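Glucan-binding protein C, GbpC (Streptococcus mutans UA159, PDB 5UQZ) probably binds glucan at the cell wall of the bacterium and mediates both sucrose-independent and sucrose-dependent adherence, the part here being a calcium-bearing beta-supersandwich with a long helical stalk. Local coordinates at residues Ile201-Glu206 against Met305-Glu310; Glu310-Thr315 against Phe329-Ala334. All coordinates share one frame; numbering follows the deposited sequence.

Contact 1 (Ile201-Glu206 against Met305-Glu310)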
loop_
_atom_site.group_PDB
_atom_site.type_symbol
_atom_site.label_atom_id
_atom_site.label_comp_id
_atom_site.label_asym_id
_atom_site.label_seq_id
_atom_site.Cartn_x
_atom_site.Cartn_y
_atom_site.Cartn_z
ATOM N N ILE A 201 2.062 17.638 -0.772
ATOM C CA ILE A 201 3.314 17.450 -1.518
ATOM C C ILE A 201 3.512 18.615 -2.463
ATOM O O ILE A 201 2.588 18.999 -3.194
ATOM C CB ILE A 201 3.226 16.146 -2.330
ATOM C CG1 ILE A 201 2.981 14.931 -1.424
ATOM C CG2 ILE A 201 4.527 15.974 -3.148
ATOM C CD1 ILE A 201 2.601 13.654 -2.210
ATOM N N ILE A 202 4.727 19.169 -2.469
ATOM C CA ILE A 202 5.085 20.226 -3.408
ATOM C C ILE A 202 6.339 19.758 -4.153
ATOM O O ILE A 202 7.320 19.327 -3.531
ATOM C CB ILE A 202 5.368 21.560 -2.683
ATOM C CG1 ILE A 202 4.112 22.066 -1.953
ATOM C CG2 ILE A 202 5.826 22.605 -3.694
ATOM C CD1 ILE A 202 4.368 23.269 -1.117
ATOM N N PHE A 203 6.287 19.822 -5.485
ATOM C CA PHE A 203 7.433 19.506 -6.325
ATOM C C PHE A 203 8.092 20.807 -6.768
ATOM O O PHE A 203 7.409 21.778 -7.062
ATOM C CB PHE A 203 6.976 18.726 -7.566
ATOM C CG PHE A 203 6.251 17.435 -7.238
ATOM C CD1 PHE A 203 6.967 16.309 -6.797
ATOM C CD2 PHE A 203 4.874 17.334 -7.365
ATOM C CE1 PHE A 203 6.332 15.113 -6.536
ATOM C CE2 PHE A 203 4.244 16.129 -7.126
ATOM C CZ PHE A 203 4.947 15.020 -6.713
ATOM N N TYR A 204 9.423 20.799 -6.908
ATOM C CA TYR A 204 10.155 21.991 -7.322
ATOM C C TYR A 204 10.934 21.698 -8.602
ATOM O O TYR A 204 11.458 20.585 -8.784
ATOM C CB TYR A 204 11.185 22.436 -6.238
ATOM C CG TYR A 204 10.545 22.815 -4.941
ATOM C CD1 TYR A 204 10.121 21.861 -4.025
ATOM C CD2 TYR A 204 10.401 24.161 -4.595
ATOM C CE1 TYR A 204 9.538 22.226 -2.825
ATOM C CE2 TYR A 204 9.845 24.525 -3.361
ATOM C CZ TYR A 204 9.414 23.541 -2.494
ATOM O OH TYR A 204 8.877 23.859 -1.268
ATOM N N ASP A 205 11.003 22.714 -9.478
ATOM C CA ASP A 205 11.756 22.627 -10.709
ATOM C C ASP A 205 13.246 22.908 -10.472
ATOM O O ASP A 205 13.698 23.126 -9.347
ATOM C CB ASP A 205 11.128 23.508 -11.780
ATOM C CG ASP A 205 11.254 24.995 -11.518
ATOM O OD1 ASP A 205 12.115 25.450 -10.729
ATOM O OD2 ASP A 205 10.471 25.778 -12.123
ATOM N N GLU A 206 14.028 22.880 -11.556
ATOM C CA GLU A 206 15.478 22.989 -11.396
ATOM C C GLU A 206 15.901 24.368 -10.967
ATOM O O GLU A 206 17.003 24.536 -10.431
ATOM C CB GLU A 206 16.223 22.505 -12.642
ATOM C CG GLU A 206 16.111 20.943 -12.848
ATOM C CD GLU A 206 16.772 20.110 -11.710
ATOM O OE1 GLU A 206 17.857 20.477 -11.235
ATOM O OE2 GLU A 206 16.213 19.066 -11.319
ATOM N N MET A 305 -5.485 9.299 -7.856
ATOM C CA MET A 305 -5.985 10.659 -7.855
ATOM C C MET A 305 -5.307 11.457 -8.948
ATOM O O MET A 305 -4.154 11.217 -9.297
ATOM C CB MET A 305 -5.814 11.376 -6.523
ATOM C CG MET A 305 -4.393 11.487 -6.057
ATOM S SD MET A 305 -4.343 12.465 -4.504
ATOM C CE MET A 305 -2.642 12.174 -4.001
ATOM N N THR A 306 -6.016 12.467 -9.455
ATOM C CA THR A 306 -5.363 13.616 -10.088
ATOM C C THR A 306 -5.000 14.563 -8.963
ATOM O O THR A 306 -5.900 15.116 -8.289
ATOM C CB THR A 306 -6.293 14.273 -11.101
ATOM O OG1 THR A 306 -6.618 13.324 -12.127
ATOM C CG2 THR A 306 -5.610 15.479 -11.719
ATOM N N TYR A 307 -3.718 14.625 -8.667
ATOM C CA TYR A 307 -3.217 15.423 -7.565
ATOM C C TYR A 307 -3.012 16.849 -8.046
ATOM O O TYR A 307 -2.233 17.115 -8.978
ATOM C CB TYR A 307 -1.901 14.817 -7.053
ATOM C CG TYR A 307 -1.321 15.637 -5.911
ATOM C CD1 TYR A 307 -2.030 15.795 -4.728
ATOM C CD2 TYR A 307 -0.095 16.309 -6.036
ATOM C CE1 TYR A 307 -1.546 16.609 -3.703
ATOM C CE2 TYR A 307 0.399 17.083 -5.032
ATOM C CZ TYR A 307 -0.304 17.234 -3.875
ATOM O OH TYR A 307 0.144 18.033 -2.850
ATOM N N LYS A 308 -3.728 17.773 -7.400
ATOM C CA LYS A 308 -3.757 19.173 -7.837
ATOM C C LYS A 308 -2.921 20.064 -6.920
ATOM O O LYS A 308 -2.975 21.289 -7.029
ATOM C CB LYS A 308 -5.200 19.664 -7.880
ATOM C CG LYS A 308 -5.975 18.908 -8.980
ATOM C CD LYS A 308 -7.453 19.372 -9.002
ATOM C CE LYS A 308 -8.233 18.587 -10.040
ATOM N NZ LYS A 308 -9.667 18.978 -10.193
ATOM N N GLY A 309 -2.156 19.479 -6.016
ATOM C CA GLY A 309 -1.309 20.280 -5.151
ATOM C C GLY A 309 -1.924 20.665 -3.833
ATOM O O GLY A 309 -1.272 21.366 -3.072
ATOM N N GLU A 310 -3.055 20.141 -3.486
ATOM C CA GLU A 310 -3.776 20.518 -2.284
ATOM C C GLU A 310 -3.749 19.392 -1.257
ATOM O O GLU A 310 -3.546 18.221 -1.602
ATOM C CB GLU A 310 -5.211 20.844 -2.703
ATOM C CG GLU A 310 -5.238 22.052 -3.666
ATOM C CD GLU A 310 -6.296 23.093 -3.353
ATOM O OE1 GLU A 310 -7.086 22.999 -2.377
ATOM O OE2 GLU A 310 -6.351 24.050 -4.139
#
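I201, near the end of strand 194-204, faces the turn that follows strand 303-306, and the two backbones come nearest at I201 CA and G309 CA, 6.5 Å apart. The backbones do not pair directly here. The bridge is the side chain of Y307. Its OH donates a hydrogen bond to I201 O, 2.7 Å away. The donor lies in the carbonyl plane, on a lone pair, with a C=O...O angle of 120°. The Y307 OH also sits 2.9 Å from I201 N. The I201 carbonyl oxygen lies at the edge of the ring, in its plane. With CG of Y307 anti to its backbone N (chi1 179°), the ring lies beside its own carbonyl carbon and its hydroxyl end reaches I201. G309 N lies over the centre of one ring face, 3.5 Å above the plane, where the chain folds back past its own tyrosine. I201 CB packs against the hydroxyl end, 4.0 Å from Y307 CZ. F203 is a looser neighbour, its CE2 4.5 Å from Y307 CD2. I201 CG2 lies over one face of the F203 ring, toward the rim, and F66 meets it edge-to-face. M220 of strand 219-222 touches both I201 and Y307. N244 ties down the turn, bonding K308 N and E310 O, while Q200 NE2 bonds G309 O. All three touching residues are buried, so the phenol group has its polar end satisfied by main chain within an apolar setting. The Y307 hydroxyl, together with Q200 NE2, ties the turn to strand 194-204 of the large antiparallel sheet.

Contact 2 (Glu310-Thr315 against Phe329-Ala334)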
loop_
_atom_site.group_PDB
_atom_site.type_symbol
_atom_site.label_atom_id
_atom_site.label_comp_id
_atom_site.label_asym_id
_atom_site.label_seq_id
_atom_site.Cartn_x
_atom_site.Cartn_y
_atom_site.Cartn_z
ATOM N N GLU A 310 -3.055 20.141 -3.486
ATOM C CA GLU A 310 -3.776 20.518 -2.284
ATOM C C GLU A 310 -3.749 19.392 -1.257
ATOM O O GLU A 310 -3.546 18.221 -1.602
ATOM C CB GLU A 310 -5.211 20.844 -2.703
ATOM C CG GLU A 310 -5.238 22.052 -3.666
ATOM C CD GLU A 310 -6.296 23.093 -3.353
ATOM O OE1 GLU A 310 -7.086 22.999 -2.377
ATOM O OE2 GLU A 310 -6.351 24.050 -4.139
ATOM N N PRO A 311 -3.946 19.698 0.018
ATOM C CA PRO A 311 -3.794 18.640 1.059
ATOM C C PRO A 311 -4.824 17.515 0.906
ATOM O O PRO A 311 -5.945 17.692 0.379
ATOM C CB PRO A 311 -4.032 19.408 2.369
ATOM C CG PRO A 311 -3.645 20.838 2.017
ATOM C CD PRO A 311 -4.119 21.057 0.587
ATOM N N PHE A 312 -4.412 16.349 1.388
ATOM C CA PHE A 312 -5.278 15.188 1.456
ATOM C C PHE A 312 -4.961 14.461 2.749
ATOM O O PHE A 312 -3.933 14.698 3.362
ATOM C CB PHE A 312 -5.102 14.292 0.207
ATOM C CG PHE A 312 -3.721 13.818 -0.012
ATOM C CD1 PHE A 312 -2.805 14.634 -0.701
ATOM C CD2 PHE A 312 -3.294 12.578 0.463
ATOM C CE1 PHE A 312 -1.479 14.224 -0.911
ATOM C CE2 PHE A 312 -1.975 12.170 0.230
ATOM C CZ PHE A 312 -1.077 12.999 -0.443
ATOM N N THR A 313 -5.860 13.566 3.166
ATOM C CA THR A 313 -5.717 12.935 4.482
ATOM C C THR A 313 -5.936 11.440 4.377
ATOM O O THR A 313 -6.952 11.000 3.836
ATOM C CB THR A 313 -6.755 13.528 5.443
ATOM O OG1 THR A 313 -6.548 14.940 5.529
ATOM C CG2 THR A 313 -6.647 12.912 6.840
ATOM N N PHE A 314 -5.023 10.642 4.913
ATOM C CA PHE A 314 -5.257 9.208 4.993
ATOM C C PHE A 314 -5.581 8.826 6.424
ATOM O O PHE A 314 -5.124 9.483 7.381
ATOM C CB PHE A 314 -4.093 8.392 4.442
ATOM C CG PHE A 314 -2.793 8.439 5.239
ATOM C CD1 PHE A 314 -2.622 7.573 6.333
ATOM C CD2 PHE A 314 -1.757 9.253 4.850
ATOM C CE1 PHE A 314 -1.431 7.570 7.041
ATOM C CE2 PHE A 314 -0.546 9.237 5.574
ATOM C CZ PHE A 314 -0.375 8.388 6.661
ATOM N N THR A 315 -6.399 7.782 6.568
ATOM C CA THR A 315 -6.738 7.292 7.890
ATOM C C THR A 315 -6.710 5.777 7.929
ATOM O O THR A 315 -6.924 5.096 6.916
ATOM C CB THR A 315 -8.116 7.788 8.429
ATOM O OG1 THR A 315 -9.167 7.159 7.705
ATOM C CG2 THR A 315 -8.279 9.294 8.278
ATOM N N PHE A 329 1.715 4.027 4.215
ATOM C CA PHE A 329 1.032 4.821 3.205
ATOM C C PHE A 329 2.084 5.397 2.293
ATOM O O PHE A 329 2.933 6.171 2.742
ATOM C CB PHE A 329 0.235 5.967 3.849
ATOM C CG PHE A 329 -0.491 6.771 2.829
ATOM C CD1 PHE A 329 -1.711 6.342 2.343
ATOM C CD2 PHE A 329 0.082 7.914 2.292
ATOM C CE1 PHE A 329 -2.350 7.057 1.317
ATOM C CE2 PHE A 329 -0.566 8.618 1.292
ATOM C CZ PHE A 329 -1.780 8.195 0.806
ATOM N N ALA A 330 1.987 5.078 1.016
ATOM C CA ALA A 330 2.873 5.632 0.021
ATOM C C ALA A 330 2.031 6.235 -1.086
ATOM O O ALA A 330 0.931 5.742 -1.388
ATOM C CB ALA A 330 3.863 4.615 -0.541
ATOM N N THR A 331 2.516 7.316 -1.667
ATOM C CA THR A 331 1.892 7.792 -2.904
ATOM C C THR A 331 2.998 8.250 -3.836
ATOM O O THR A 331 3.993 8.838 -3.421
ATOM C CB THR A 331 0.836 8.921 -2.616
ATOM O OG1 THR A 331 0.248 9.322 -3.872
ATOM C CG2 THR A 331 1.493 10.136 -1.991
ATOM N N ASN A 332 2.835 7.959 -5.104
ATOM C CA ASN A 332 3.877 8.139 -6.115
ATOM C C ASN A 332 3.164 8.028 -7.466
ATOM O O ASN A 332 1.939 7.935 -7.522
ATOM C CB ASN A 332 4.991 7.128 -5.882
ATOM C CG ASN A 332 4.444 5.768 -5.733
ATOM O OD1 ASN A 332 3.647 5.300 -6.595
ATOM N ND2 ASN A 332 4.758 5.127 -4.622
ATOM N N SER A 333 3.915 8.010 -8.554
ATOM C CA SER A 333 3.286 7.956 -9.875
ATOM C C SER A 333 2.978 6.558 -10.340
ATOM O O SER A 333 2.399 6.410 -11.421
ATOM C CB SER A 333 4.149 8.659 -10.913
ATOM O OG SER A 333 5.411 8.028 -11.059
ATOM N N ALA A 334 3.298 5.529 -9.547
ATOM C CA ALA A 334 3.099 4.145 -9.993
ATOM C C ALA A 334 1.701 3.662 -9.629
ATOM O O ALA A 334 1.470 2.928 -8.660
ATOM C CB ALA A 334 4.175 3.268 -9.403
#
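F314 and F329 stack on each other. Their rings form an offset stack, with centroids 4.3 Å apart and planes 13° from parallel. The closest atoms are F314 CD2 and F329 CD2, at 3.4 Å. The overlap is toward the rims, and each ring also covers the first side-chain carbon of the other. F329 CB lies 3.7 Å from the centroid of the F314 ring, only 9° off its normal. F314 CB lies 4.1 Å from the centroid of the F329 ring, again over the face. These are two reciprocal CH-pi contacts beside the stack. F329 CG is anti to its backbone N (chi1 -179°), which carries the ring out toward strand 312-319 and against the face of F314. F312 adds a third ring. F329 CE2 lies at its edge, in its plane, 4.0 Å from F312 CE2. The methyl T331 CG2 approaches the far end of the same ring, 4.1 Å from F312 CZ. The hydroxyl of T331 turns to S221 O, with which it is hydrogen-bonded.

Further out, main-chain bonds fix both sides. F312 and F314 pair with M199 and V197 of strand 194-204, and F329 pairs with I180. V239 and L222 also pack on F329. Beyond the contact, N332 OD1 accepts from A334 N at 3.0 Å, forming an Asx turn that bends the chain after T331. The side chain of F329 is about 7 Å from the calcium ion, so the F329 end of the cluster lies near the metal site but too far to coordinate it. The cluster joins the large antiparallel sheet to the last strand of the four-stranded sheet, 325-329, as sheet-to-sheet core packing in the beta-supersandwich.

The centres of contacts 1 and 2 lie 11 Å apart, and the two share E310. The chain runs from strand 303-306 through the turn of contact 1 straight into strand 312-319 of contact 2. Strands 194-204 and 312-319 are neighbours in one antiparallel sheet. The side chains form a continuous buried layer: Y307 CE1 packs on F312 CE1 at 3.7 Å, I201 CD1 on T331 CG2 at 3.7 Å, and M305 CE on F312 CE1 at 3.9 Å. F312 and T331 therefore belong to both neighbourhoods. Only contact 2 comes near the calcium site formed by S224, N226 and E237; contact 1 lies away from it.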